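PDB 2W9X: putative acetyl xylan esterase from Cellvibrio japonicus, which removes acetyl groups from the plant cell wall polysaccharides glucomannan and xylan, with a large preference for glucomannan. Local coordinates for residues Leu66-Leu79 and Val87-Val99. Sequence-based numbering, arbitrary orientation.
Sequences LTLKFDDDQNIFRL and VVINKPGKVDYPV
The ring of Phe70 takes Pro92 on one face, CG of the proline standing 3.6 Å from the ring centroid and 16° off its normal, a CH-pi contact suited to proline's compact ring, whose C-H groups can be set against the pi face. At the ring's edge, near its plane, CB of Tyr97 comes to 3.8 Å from Phe70 CE2. Phe70 and Tyr97 sit on one pair of strands, Phe77, Leu79 and Ile89 on another, and their side chains meet between the two sheets. Leu79 has its CG trans to the backbone N (chi1 180°), which together with chi2 carries CD2 to 3.9 Å from CE1 of Tyr97, while Ile89 CD1 lies over a face of that ring. Ile89 CG2 meets Phe70 CE2 obliquely at 4.1 Å, and Leu79 CB packs on Ile89 CD1.

The outward side is more open and largely polar around Lys69 and Asp96 and at the Lys91 loop, though Ile76 still packs against Val88 on it. Lys69 bends at chi3 and chi4 to bring NZ 2.8 Å from OD2 of Asp96, on the syn lone pair, a salt bridge; nearby Asp71 pairs instead with Arg123. A water links Lys91 NZ to Asp73 O.

Between the strand pairs, Gln74 N bonds Asp72 OD1 (2.8 Å) in an Asx turn, and the added bond from Asn75 N makes an Asx motif; OD2 bonds Tyr50. Gly93 suits its positive phi (78°), and its N bonds Asp72 O at 2.8 Å.

Two antiparallel ladders, Thr67-Asp72 with Gly93-Pro98 and Ile76-Leu79 with Val87-Asn90, thus pass between sheets with a one-residue shift in register, forming a bent beta hairpin whose halves belong to the two facing sheets of the N-terminal, jelly-roll-like beta-sandwich domain of this CE2 esterase.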
ATOM      1  N   LEU B  66     -35.679 -26.413  15.859  1.00 43.96           N
ATOM      2  CA  LEU B  66     -34.336 -26.033  16.296  1.00 43.26           C
ATOM      3  C   LEU B  66     -34.358 -25.378  17.679  1.00 43.16           C
ATOM      4  O   LEU B  66     -35.219 -24.551  17.978  1.00 43.02           O
ATOM      5  CB  LEU B  66     -33.682 -25.090  15.269  1.00 43.14           C
ATOM      6  CG  LEU B  66     -32.182 -24.786  15.340  1.00 42.72           C
ATOM      7  CD1 LEU B  66     -31.331 -26.029  15.036  1.00 42.10           C
ATOM      8  CD2 LEU B  66     -31.841 -23.660  14.388  1.00 42.74           C
ATOM      9  N   THR B  67     -33.407 -25.767  18.519  1.00 42.88           N
ATOM     10  CA  THR B  67     -33.204 -25.121  19.808  1.00 42.69           C
ATOM     11  C   THR B  67     -31.747 -24.680  19.919  1.00 42.62           C
ATOM     12  O   THR B  67     -30.819 -25.411  19.540  1.00 42.93           O
ATOM     13  CB  THR B  67     -33.576 -26.054  20.990  1.00 42.82           C
ATOM     14  OG1 THR B  67     -34.984 -26.320  20.964  1.00 43.50           O
ATOM     15  CG2 THR B  67     -33.225 -25.427  22.339  1.00 42.34           C
ATOM     16  N   LEU B  68     -31.564 -23.472  20.430  1.00 41.80           N
ATOM     17  CA  LEU B  68     -30.254 -22.963  20.767  1.00 41.19           C
ATOM     18  C   LEU B  68     -30.101 -23.036  22.279  1.00 41.21           C
ATOM     19  O   LEU B  68     -30.935 -22.506  23.013  1.00 41.08           O
ATOM     20  CB  LEU B  68     -30.113 -21.516  20.288  1.00 40.79           C
ATOM     21  CG  LEU B  68     -29.730 -21.188  18.844  1.00 41.05           C
ATOM     22  CD1 LEU B  68     -30.790 -21.588  17.824  1.00 39.40           C
ATOM     23  CD2 LEU B  68     -29.480 -19.693  18.751  1.00 40.15           C
ATOM     24  N   LYS B  69     -29.052 -23.716  22.740  1.00 41.24           N
ATOM     25  CA  LYS B  69     -28.733 -23.763  24.159  1.00 41.26           C
ATOM     26  C   LYS B  69     -27.724 -22.676  24.475  1.00 41.26           C
ATOM     27  O   LYS B  69     -26.618 -22.664  23.925  1.00 41.23           O
ATOM     28  CB  LYS B  69     -28.159 -25.124  24.553  1.00 41.79           C
ATOM     29  CG  LYS B  69     -29.130 -26.285  24.520  1.00 41.90           C
ATOM     30  CD  LYS B  69     -28.493 -27.512  25.151  1.00 44.88           C
ATOM     31  CE  LYS B  69     -28.732 -27.597  26.667  1.00 45.77           C
ATOM     32  NZ  LYS B  69     -30.045 -28.221  27.011  1.00 45.38           N
ATOM     33  N   PHE B  70     -28.107 -21.777  25.373  1.00 41.21           N
ATOM     34  CA  PHE B  70     -27.264 -20.649  25.770  1.00 41.37           C
ATOM     35  C   PHE B  70     -26.770 -20.792  27.203  1.00 41.45           C
ATOM     36  O   PHE B  70     -27.450 -21.377  28.040  1.00 41.33           O
ATOM     37  CB  PHE B  70     -28.068 -19.349  25.715  1.00 41.19           C
ATOM     38  CG  PHE B  70     -28.236 -18.770  24.342  1.00 41.55           C
ATOM     39  CD1 PHE B  70     -27.176 -18.115  23.708  1.00 42.77           C
ATOM     40  CD2 PHE B  70     -29.479 -18.808  23.712  1.00 42.19           C
ATOM     41  CE1 PHE B  70     -27.349 -17.551  22.449  1.00 42.12           C
ATOM     42  CE2 PHE B  70     -29.663 -18.243  22.451  1.00 42.72           C
ATOM     43  CZ  PHE B  70     -28.602 -17.614  21.819  1.00 41.41           C
ATOM     44  N   ASP B  71     -25.588 -20.247  27.473  1.00 41.67           N
ATOM     45  CA  ASP B  71     -25.185 -19.861  28.827  1.00 41.92           C
ATOM     46  C   ASP B  71     -24.476 -18.517  28.708  1.00 41.84           C
ATOM     47  O   ASP B  71     -23.239 -18.431  28.769  1.00 41.59           O
ATOM     48  CB  ASP B  71     -24.293 -20.912  29.499  1.00 42.51           C
ATOM     49  CG  ASP B  71     -24.113 -20.659  31.005  1.00 43.76           C
ATOM     50  OD1 ASP B  71     -24.913 -19.911  31.602  1.00 46.23           O
ATOM     51  OD2 ASP B  71     -23.168 -21.211  31.602  1.00 45.83           O
ATOM     52  N   ASP B  72     -25.274 -17.472  28.493  1.00 41.66           N
ATOM     53  CA  ASP B  72     -24.748 -16.150  28.196  1.00 41.28           C
ATOM     54  C   ASP B  72     -25.721 -15.034  28.617  1.00 41.52           C
ATOM     55  O   ASP B  72     -26.717 -14.767  27.927  1.00 41.05           O
ATOM     56  CB  ASP B  72     -24.429 -16.058  26.696  1.00 41.12           C
ATOM     57  CG  ASP B  72     -23.594 -14.835  26.335  1.00 40.15           C
ATOM     58  OD1 ASP B  72     -23.632 -13.818  27.059  1.00 39.49           O
ATOM     59  OD2 ASP B  72     -22.887 -14.904  25.307  1.00 38.78           O
ATOM     60  N   ASP B  73     -25.429 -14.398  29.752  1.00 41.40           N
ATOM     61  CA  ASP B  73     -26.173 -13.213  30.186  1.00 41.91           C
ATOM     62  C   ASP B  73     -25.357 -11.928  29.974  1.00 41.47           C
ATOM     63  O   ASP B  73     -25.617 -10.905  30.607  1.00 41.92           O
ATOM     64  CB  ASP B  73     -26.608 -13.347  31.659  1.00 42.18           C
ATOM     65  CG  ASP B  73     -25.435 -13.263  32.638  1.00 43.48           C
ATOM     66  OD1 ASP B  73     -24.264 -13.369  32.207  1.00 43.83           O
ATOM     67  OD2 ASP B  73     -25.690 -13.098  33.854  1.00 45.80           O
ATOM     68  N   GLN B  74     -24.371 -11.995  29.082  1.00 40.96           N
ATOM     69  CA  GLN B  74     -23.443 -10.888  28.868  1.00 40.43           C
ATOM     70  C   GLN B  74     -23.653 -10.193  27.530  1.00 40.10           C
ATOM     71  O   GLN B  74     -23.373  -9.016  27.405  1.00 40.24           O
ATOM     72  CB  GLN B  74     -21.993 -11.388  28.951  1.00 40.50           C
ATOM     73  CG  GLN B  74     -21.564 -11.866  30.341  1.00 40.33           C
ATOM     74  CD  GLN B  74     -21.590 -10.747  31.353  1.00 40.36           C
ATOM     75  OE1 GLN B  74     -20.958  -9.714  31.165  1.00 42.26           O
ATOM     76  NE2 GLN B  74     -22.328 -10.943  32.432  1.00 41.42           N
ATOM     77  N   ASN B  75     -24.138 -10.933  26.538  1.00 39.85           N
ATOM     78  CA  ASN B  75     -24.238 -10.434  25.168  1.00 38.87           C
ATOM     79  C   ASN B  75     -25.650 -10.244  24.635  1.00 38.34           C
ATOM     80  O   ASN B  75     -26.590 -10.897  25.078  1.00 38.14           O
ATOM     81  CB  ASN B  75     -23.494 -11.380  24.225  1.00 38.50           C
ATOM     82  CG  ASN B  75     -22.013 -11.373  24.459  1.00 39.00           C
ATOM     83  OD1 ASN B  75     -21.440 -12.354  24.968  1.00 39.38           O
ATOM     84  ND2 ASN B  75     -21.374 -10.263  24.119  1.00 35.76           N
ATOM     85  N   ILE B  76     -25.777  -9.334  23.672  1.00 37.68           N
ATOM     86  CA  ILE B  76     -26.919  -9.317  22.769  1.00 36.83           C
ATOM     87  C   ILE B  76     -26.462 -10.053  21.508  1.00 37.24           C
ATOM     88  O   ILE B  76     -25.308  -9.908  21.083  1.00 37.11           O
ATOM     89  CB  ILE B  76     -27.391  -7.874  22.412  1.00 36.51           C
ATOM     90  CG1 ILE B  76     -27.555  -7.010  23.671  1.00 35.57           C
ATOM     91  CG2 ILE B  76     -28.698  -7.914  21.605  1.00 36.31           C
ATOM     92  CD1 ILE B  76     -27.884  -5.513  23.391  1.00 36.30           C
ATOM     93  N   PHE B  77     -27.367 -10.846  20.933  1.00 37.01           N
ATOM     94  CA  PHE B  77     -27.102 -11.606  19.719  1.00 37.39           C
ATOM     95  C   PHE B  77     -28.155 -11.264  18.697  1.00 37.44           C
ATOM     96  O   PHE B  77     -29.250 -10.837  19.046  1.00 37.11           O
ATOM     97  CB  PHE B  77     -27.242 -13.125  19.967  1.00 37.27           C
ATOM     98  CG  PHE B  77     -26.247 -13.695  20.929  1.00 38.04           C
ATOM     99  CD1 PHE B  77     -25.051 -14.244  20.466  1.00 38.40           C
ATOM    100  CD2 PHE B  77     -26.515 -13.714  22.293  1.00 39.27           C
ATOM    101  CE1 PHE B  77     -24.122 -14.789  21.355  1.00 39.82           C
ATOM    102  CE2 PHE B  77     -25.602 -14.262  23.188  1.00 39.24           C
ATOM    103  CZ  PHE B  77     -24.405 -14.801  22.720  1.00 39.19           C
ATOM    104  N   ARG B  78     -27.835 -11.493  17.429  1.00 38.16           N
ATOM    105  CA  ARG B  78     -28.891 -11.672  16.451  1.00 39.20           C
ATOM    106  C   ARG B  78     -28.850 -13.071  15.828  1.00 38.77           C
ATOM    107  O   ARG B  78     -27.778 -13.694  15.700  1.00 38.68           O
ATOM    108  CB  ARG B  78     -28.929 -10.537  15.411  1.00 39.65           C
ATOM    109  CG  ARG B  78     -27.787 -10.517  14.431  1.00 40.63           C
ATOM    110  CD  ARG B  78     -27.752  -9.222  13.626  1.00 40.69           C
ATOM    111  NE  ARG B  78     -26.733  -9.340  12.579  1.00 43.24           N
ATOM    112  CZ  ARG B  78     -26.432  -8.405  11.690  1.00 43.02           C
ATOM    113  NH1 ARG B  78     -25.498  -8.657  10.785  1.00 43.18           N
ATOM    114  NH2 ARG B  78     -27.053  -7.231  11.702  1.00 42.82           N
ATOM    115  N   LEU B  79     -30.038 -13.566  15.488  1.00 38.54           N
ATOM    116  CA  LEU B  79     -30.202 -14.877  14.879  1.00 38.27           C
ATOM    117  C   LEU B  79     -30.736 -14.724  13.464  1.00 38.34           C
ATOM    118  O   LEU B  79     -31.770 -14.103  13.248  1.00 38.15           O
ATOM    119  CB  LEU B  79     -31.138 -15.744  15.729  1.00 38.15           C
ATOM    120  CG  LEU B  79     -31.475 -17.175  15.294  1.00 37.82           C
ATOM    121  CD1 LEU B  79     -30.241 -18.048  15.346  1.00 36.97           C
ATOM    122  CD2 LEU B  79     -32.547 -17.748  16.210  1.00 38.18           C
ATOM    123  N   VAL B  87     -33.358 -11.738  14.109  1.00 42.32           N
ATOM    124  CA  VAL B  87     -34.133 -11.606  15.338  1.00 42.40           C
ATOM    125  C   VAL B  87     -33.179 -11.401  16.527  1.00 42.25           C
ATOM    126  O   VAL B  87     -32.183 -12.126  16.679  1.00 42.04           O
ATOM    127  CB  VAL B  87     -35.188 -12.775  15.504  1.00 42.67           C
ATOM    128  CG1 VAL B  87     -34.544 -14.137  15.376  1.00 43.15           C
ATOM    129  CG2 VAL B  87     -35.984 -12.661  16.801  1.00 42.92           C
ATOM    130  N   VAL B  88     -33.470 -10.381  17.333  1.00 42.08           N
ATOM    131  CA  VAL B  88     -32.636 -10.010  18.486  1.00 41.84           C
ATOM    132  C   VAL B  88     -32.812 -10.978  19.669  1.00 41.83           C
ATOM    133  O   VAL B  88     -33.938 -11.268  20.092  1.00 41.43           O
ATOM    134  CB  VAL B  88     -32.925  -8.550  18.950  1.00 41.72           C
ATOM    135  CG1 VAL B  88     -32.153  -8.205  20.217  1.00 41.04           C
ATOM    136  CG2 VAL B  88     -32.565  -7.566  17.857  1.00 42.05           C
ATOM    137  N   ILE B  89     -31.688 -11.473  20.192  1.00 41.63           N
ATOM    138  CA  ILE B  89     -31.673 -12.265  21.423  1.00 41.64           C
ATOM    139  C   ILE B  89     -30.785 -11.568  22.456  1.00 41.39           C
ATOM    140  O   ILE B  89     -29.558 -11.532  22.330  1.00 41.55           O
ATOM    141  CB  ILE B  89     -31.233 -13.716  21.168  1.00 41.56           C
ATOM    142  CG1 ILE B  89     -32.103 -14.351  20.073  1.00 42.04           C
ATOM    143  CG2 ILE B  89     -31.329 -14.533  22.448  1.00 41.97           C
ATOM    144  CD1 ILE B  89     -31.470 -15.566  19.409  1.00 43.49           C
ATOM    145  N   ASN B  90     -31.428 -11.020  23.479  1.00 41.36           N
ATOM    146  CA  ASN B  90     -30.803 -10.101  24.420  1.00 41.79           C
ATOM    147  C   ASN B  90     -30.479 -10.743  25.771  1.00 41.73           C
ATOM    148  O   ASN B  90     -31.383 -11.001  26.563  1.00 41.72           O
ATOM    149  CB  ASN B  90     -31.737  -8.892  24.607  1.00 42.26           C
ATOM    150  CG  ASN B  90     -31.104  -7.768  25.401  1.00 43.43           C
ATOM    151  OD1 ASN B  90     -30.505  -7.989  26.453  1.00 44.51           O
ATOM    152  ND2 ASN B  90     -31.251  -6.543  24.906  1.00 45.45           N
ATOM    153  N   LYS B  91     -29.193 -10.981  26.041  1.00 41.36           N
ATOM    154  CA  LYS B  91     -28.765 -11.645  27.284  1.00 41.76           C
ATOM    155  C   LYS B  91     -29.679 -12.824  27.670  1.00 42.32           C
ATOM    156  O   LYS B  91     -30.325 -12.799  28.727  1.00 42.35           O
ATOM    157  CB  LYS B  91     -28.688 -10.646  28.437  1.00 41.39           C
ATOM    158  CG  LYS B  91     -27.690  -9.548  28.231  1.00 41.69           C
ATOM    159  CD  LYS B  91     -27.672  -8.616  29.417  1.00 41.03           C
ATOM    160  CE  LYS B  91     -26.510  -7.665  29.300  1.00 40.33           C
ATOM    161  NZ  LYS B  91     -26.350  -6.826  30.506  1.00 39.93           N
ATOM    162  N   PRO B  92     -29.741 -13.862  26.814  1.00 42.82           N
ATOM    163  CA  PRO B  92     -30.639 -14.999  27.046  1.00 42.98           C
ATOM    164  C   PRO B  92     -30.390 -15.730  28.374  1.00 43.28           C
ATOM    165  O   PRO B  92     -31.309 -16.329  28.927  1.00 43.09           O
ATOM    166  CB  PRO B  92     -30.322 -15.930  25.870  1.00 42.89           C
ATOM    167  CG  PRO B  92     -28.935 -15.532  25.438  1.00 42.79           C
ATOM    168  CD  PRO B  92     -28.953 -14.046  25.580  1.00 42.77           C
ATOM    169  N   GLY B  93     -29.153 -15.681  28.864  1.00 43.75           N
ATOM    170  CA  GLY B  93     -28.770 -16.349  30.104  1.00 44.34           C
ATOM    171  C   GLY B  93     -28.559 -17.842  29.925  1.00 44.87           C
ATOM    172  O   GLY B  93     -28.145 -18.297  28.858  1.00 44.82           O
ATOM    173  N   LYS B  94     -28.839 -18.601  30.982  1.00 45.29           N
ATOM    174  CA  LYS B  94     -28.757 -20.054  30.936  1.00 45.78           C
ATOM    175  C   LYS B  94     -30.133 -20.599  30.570  1.00 45.93           C
ATOM    176  O   LYS B  94     -30.948 -20.880  31.447  1.00 46.13           O
ATOM    177  CB  LYS B  94     -28.291 -20.607  32.288  1.00 45.88           C
ATOM    178  CG  LYS B  94     -27.873 -22.070  32.274  1.00 46.31           C
ATOM    179  CD  LYS B  94     -27.107 -22.411  33.541  1.00 47.53           C
ATOM    180  CE  LYS B  94     -26.248 -23.647  33.349  1.00 49.02           C
ATOM    181  NZ  LYS B  94     -25.553 -24.028  34.617  1.00 50.38           N
ATOM    182  N   VAL B  95     -30.393 -20.717  29.269  1.00 46.04           N
ATOM    183  CA  VAL B  95     -31.702 -21.148  28.767  1.00 46.22           C
ATOM    184  C   VAL B  95     -31.592 -21.974  27.485  1.00 46.24           C
ATOM    185  O   VAL B  95     -30.562 -21.953  26.790  1.00 45.87           O
ATOM    186  CB  VAL B  95     -32.673 -19.950  28.483  1.00 46.37           C
ATOM    187  CG1 VAL B  95     -33.053 -19.212  29.768  1.00 46.56           C
ATOM    188  CG2 VAL B  95     -32.093 -18.990  27.432  1.00 46.00           C
ATOM    189  N   ASP B  96     -32.671 -22.700  27.194  1.00 46.02           N
ATOM    190  CA  ASP B  96     -32.889 -23.294  25.883  1.00 46.01           C
ATOM    191  C   ASP B  96     -33.825 -22.389  25.090  1.00 45.57           C
ATOM    192  O   ASP B  96     -34.960 -22.129  25.500  1.00 45.37           O
ATOM    193  CB  ASP B  96     -33.465 -24.703  26.008  1.00 46.34           C
ATOM    194  CG  ASP B  96     -32.514 -25.659  26.696  1.00 47.90           C
ATOM    195  OD1 ASP B  96     -32.201 -25.440  27.891  1.00 48.84           O
ATOM    196  OD2 ASP B  96     -32.083 -26.634  26.040  1.00 50.49           O
ATOM    197  N   TYR B  97     -33.332 -21.912  23.953  1.00 45.04           N
ATOM    198  CA  TYR B  97     -34.042 -20.933  23.143  1.00 44.92           C
ATOM    199  C   TYR B  97     -34.717 -21.591  21.932  1.00 44.95           C
ATOM    200  O   TYR B  97     -34.029 -22.090  21.040  1.00 45.05           O
ATOM    201  CB  TYR B  97     -33.074 -19.815  22.705  1.00 44.40           C
ATOM    202  CG  TYR B  97     -33.714 -18.755  21.842  1.00 44.05           C
ATOM    203  CD1 TYR B  97     -33.822 -18.932  20.465  1.00 43.33           C
ATOM    204  CD2 TYR B  97     -34.210 -17.577  22.399  1.00 43.34           C
ATOM    205  CE1 TYR B  97     -34.414 -17.976  19.667  1.00 43.94           C
ATOM    206  CE2 TYR B  97     -34.806 -16.611  21.605  1.00 43.06           C
ATOM    207  CZ  TYR B  97     -34.902 -16.821  20.238  1.00 43.72           C
ATOM    208  OH  TYR B  97     -35.486 -15.886  19.417  1.00 44.50           O
ATOM    209  N   PRO B  98     -36.067 -21.582  21.894  1.00 45.02           N
ATOM    210  CA  PRO B  98     -36.814 -22.157  20.770  1.00 45.23           C
ATOM    211  C   PRO B  98     -36.982 -21.165  19.612  1.00 45.42           C
ATOM    212  O   PRO B  98     -37.310 -19.994  19.836  1.00 45.87           O
ATOM    213  CB  PRO B  98     -38.175 -22.517  21.392  1.00 45.25           C
ATOM    214  CG  PRO B  98     -38.187 -21.891  22.786  1.00 45.33           C
ATOM    215  CD  PRO B  98     -36.969 -21.028  22.918  1.00 45.00           C
ATOM    216  N   VAL B  99     -36.762 -21.634  18.387  1.00 45.38           N
ATOM    217  CA  VAL B  99     -36.673 -20.742  17.227  1.00 45.56           C
ATOM    218  C   VAL B  99     -38.044 -20.321  16.680  1.00 45.60           C
ATOM    219  O   VAL B  99     -39.056 -20.970  16.935  1.00 45.63           O
ATOM    220  CB  VAL B  99     -35.781 -21.353  16.104  1.00 45.55           C
ATOM    221  CG1 VAL B  99     -35.820 -20.498  14.841  1.00 45.56           C
ATOM    222  CG2 VAL B  99     -34.346 -21.502  16.587  1.00 45.44           C
TER
HETATM  223  O   HOH W   1     -26.230  -9.017  32.765  1.00 58.04           O